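Local coordinates for protein acireductone dioxygenase (Bacillus anthracis, PDB 4QGL) that probably oxidises the acireductone of the methionine salvage pathway with molecular oxygen, forming different products with iron(II) or nickel in its active site, at residues 102-107 and 143-148. Sequence-based numbering, arbitrary orientation.
With CD (cadmium ion), chain B.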
loop_
_atom_site.group_PDB
_atom_site.type_symbol
_atom_site.label_atom_id
_atom_site.label_comp_id
_atom_site.label_asym_id
_atom_site.label_seq_id
_atom_site.Cartn_x
_atom_site.Cartn_y
_atom_site.Cartn_z
ATOM N N GLU A 102 13.781 2.396 8.036
ATOM C CA GLU A 102 12.732 2.221 9.017
ATOM C C GLU A 102 12.342 3.586 9.569
ATOM O O GLU A 102 13.170 4.349 10.052
ATOM C CB GLU A 102 13.213 1.317 10.135
ATOM C CG GLU A 102 12.181 0.989 11.201
ATOM C CD GLU A 102 12.803 0.353 12.449
ATOM O OE1 GLU A 102 12.652 0.906 13.558
ATOM O OE2 GLU A 102 13.463 -0.700 12.325
ATOM N N HIS A 103 11.067 3.898 9.465
ATOM C CA HIS A 103 10.515 5.123 10.043
ATOM C C HIS A 103 9.165 4.811 10.582
ATOM O O HIS A 103 8.654 3.729 10.348
ATOM C CB HIS A 103 10.421 6.225 8.990
ATOM C CG HIS A 103 9.647 5.829 7.784
ATOM N ND1 HIS A 103 10.139 4.964 6.835
ATOM C CD2 HIS A 103 8.391 6.122 7.410
ATOM C CE1 HIS A 103 9.227 4.771 5.906
ATOM N NE2 HIS A 103 8.164 5.482 6.225
ATOM N N HIS A 104 8.608 5.746 11.339
ATOM C CA HIS A 104 7.159 5.770 11.571
ATOM C C HIS A 104 6.531 7.087 11.148
ATOM O O HIS A 104 7.224 7.971 10.642
ATOM C CB HIS A 104 6.791 5.386 13.009
ATOM C CG HIS A 104 7.207 6.370 14.050
ATOM N ND1 HIS A 104 8.288 6.156 14.882
ATOM C CD2 HIS A 104 6.648 7.531 14.454
ATOM C CE1 HIS A 104 8.397 7.162 15.727
ATOM N NE2 HIS A 104 7.419 8.015 15.482
ATOM N N HIS A 105 5.204 7.171 11.287
ATOM C CA HIS A 105 4.455 8.431 11.112
ATOM C C HIS A 105 3.472 8.651 12.276
ATOM O O HIS A 105 3.028 7.683 12.896
ATOM C CB HIS A 105 3.655 8.424 9.794
ATOM C CG HIS A 105 4.418 7.928 8.607
ATOM N ND1 HIS A 105 5.345 8.703 7.941
ATOM C CD2 HIS A 105 4.370 6.744 7.946
ATOM C CE1 HIS A 105 5.849 8.009 6.930
ATOM N NE2 HIS A 105 5.300 6.805 6.933
ATOM N N THR A 106 3.101 9.913 12.537
ATOM C CA THR A 106 2.057 10.247 13.530
ATOM C C THR A 106 0.611 10.121 13.052
ATOM O O THR A 106 -0.307 10.280 13.849
ATOM C CB THR A 106 2.194 11.674 14.034
ATOM O OG1 THR A 106 2.305 12.541 12.903
ATOM C CG2 THR A 106 3.421 11.785 14.946
ATOM N N ASP A 107 0.419 9.878 11.761
ATOM C CA ASP A 107 -0.869 9.431 11.220
ATOM C C ASP A 107 -0.689 8.069 10.506
ATOM O O ASP A 107 0.440 7.619 10.227
ATOM C CB ASP A 107 -1.476 10.491 10.255
ATOM C CG ASP A 107 -1.987 11.774 10.980
ATOM O OD1 ASP A 107 -2.361 11.686 12.186
ATOM O OD2 ASP A 107 -2.019 12.870 10.329
ATOM N N PRO A 143 -0.821 1.468 10.677
ATOM C CA PRO A 143 -1.167 2.290 11.838
ATOM C C PRO A 143 -0.096 3.290 12.293
ATOM O O PRO A 143 1.111 3.110 12.095
ATOM C CB PRO A 143 -1.434 1.276 12.958
ATOM C CG PRO A 143 -0.830 0.001 12.512
ATOM C CD PRO A 143 -0.592 0.053 11.029
ATOM N N GLU A 144 -0.599 4.342 12.926
ATOM C CA GLU A 144 0.235 5.374 13.440
ATOM C C GLU A 144 1.165 4.729 14.456
ATOM O O GLU A 144 0.783 3.792 15.151
ATOM C CB GLU A 144 -0.616 6.520 14.040
ATOM C CG GLU A 144 -1.283 6.232 15.373
ATOM C CD GLU A 144 -2.006 7.469 15.931
ATOM O OE1 GLU A 144 -2.099 8.499 15.232
ATOM O OE2 GLU A 144 -2.481 7.433 17.087
ATOM N N ASN A 145 2.403 5.226 14.481
ATOM C CA ASN A 145 3.496 4.815 15.404
ATOM C C ASN A 145 4.147 3.465 15.129
ATOM O O ASN A 145 5.107 3.113 15.803
ATOM C CB ASN A 145 3.084 4.925 16.871
ATOM C CG ASN A 145 2.511 6.281 17.197
ATOM O OD1 ASN A 145 2.895 7.295 16.586
ATOM N ND2 ASN A 145 1.525 6.311 18.113
ATOM N N ALA A 146 3.672 2.741 14.126
ATOM C CA ALA A 146 4.272 1.464 13.793
ATOM C C ALA A 146 5.514 1.661 12.931
ATOM O O ALA A 146 5.458 2.230 11.856
ATOM C CB ALA A 146 3.283 0.569 13.081
ATOM N N ARG A 147 6.631 1.147 13.418
ATOM C CA ARG A 147 7.881 1.157 12.653
ATOM C C ARG A 147 7.726 0.258 11.420
ATOM O O ARG A 147 7.236 -0.871 11.526
ATOM C CB ARG A 147 9.038 0.705 13.519
ATOM C CG ARG A 147 9.187 1.469 14.821
ATOM C CD ARG A 147 9.740 2.885 14.635
ATOM N NE ARG A 147 11.154 2.956 14.174
ATOM C CZ ARG A 147 11.755 4.067 13.732
ATOM N NH1 ARG A 147 11.117 5.241 13.699
ATOM N NH2 ARG A 147 12.992 4.016 13.308
ATOM N N HIS A 148 8.087 0.791 10.252
ATOM C CA HIS A 148 7.958 0.062 9.003
ATOM C C HIS A 148 8.895 0.633 7.931
ATOM O O HIS A 148 9.418 1.711 8.125
ATOM C CB HIS A 148 6.495 0.078 8.532
ATOM C CG HIS A 148 5.982 1.425 8.182
ATOM N ND1 HIS A 148 5.663 2.365 9.130
ATOM C CD2 HIS A 148 5.764 2.013 6.986
ATOM C CE1 HIS A 148 5.272 3.478 8.538
ATOM N NE2 HIS A 148 5.342 3.300 7.232
HETATM CD CD CD B . 5.942 5.150 5.507
HETATM O O HOH W 1 3.564 4.589 11.200
HETATM O O HOH W 2 6.678 3.800 3.729
#
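Three histidines of the cupin metal site meet here: His103 and His105 from residues 102-107 and His148 from residues 143-148 bind a cadmium ion through their NE2 atoms, with His105 NE2 at 2.3 Å from the metal and His148 NE2 at 2.6 Å. Glu109 and a water complete the site, which probably holds iron or nickel in the working enzyme. The His103 and His148 rings lie obliquely, whereas His105 and His148 meet rim to rim, His105 CD2 lying 3.4 Å from His148 CE1 near the plane of the His148 ring. A chi1 of 65° sets His148 CG between its own backbone N and carbonyl carbon; from there ND1 donates to Ala146 O at 2.7 Å, nearly in the ring plane, a nearly straight bond that fixes the ring's rotation with NE2 presented to the metal. His103 ND1 is likewise held by Lys101 O, and His105 ND1 by Val171 O.

His103 and His148 form a single antiparallel hydrogen-bonded bridge, His103 N to His148 O and His148 N to His103 O. Farther along, Asn145 N, in the type II turn from Pro143 to Ala146, donates to His105 O at 3.0 Å, and a second water, not bound to the metal, accepts from His105 N.

Away from the metal, the Arg147 chain, bent at chi2 and chi3, crosses Glu102 at about a right angle. Its NE donates to the anti lone pair of Glu102 OE1 at 2.6 Å, in a salt bridge whose carboxylate and guanidinium planes stand 76° apart. From the same guanidinium, NH1 donates to His104 ND1 at 3.2 Å, approaching 38° out of the imidazole plane.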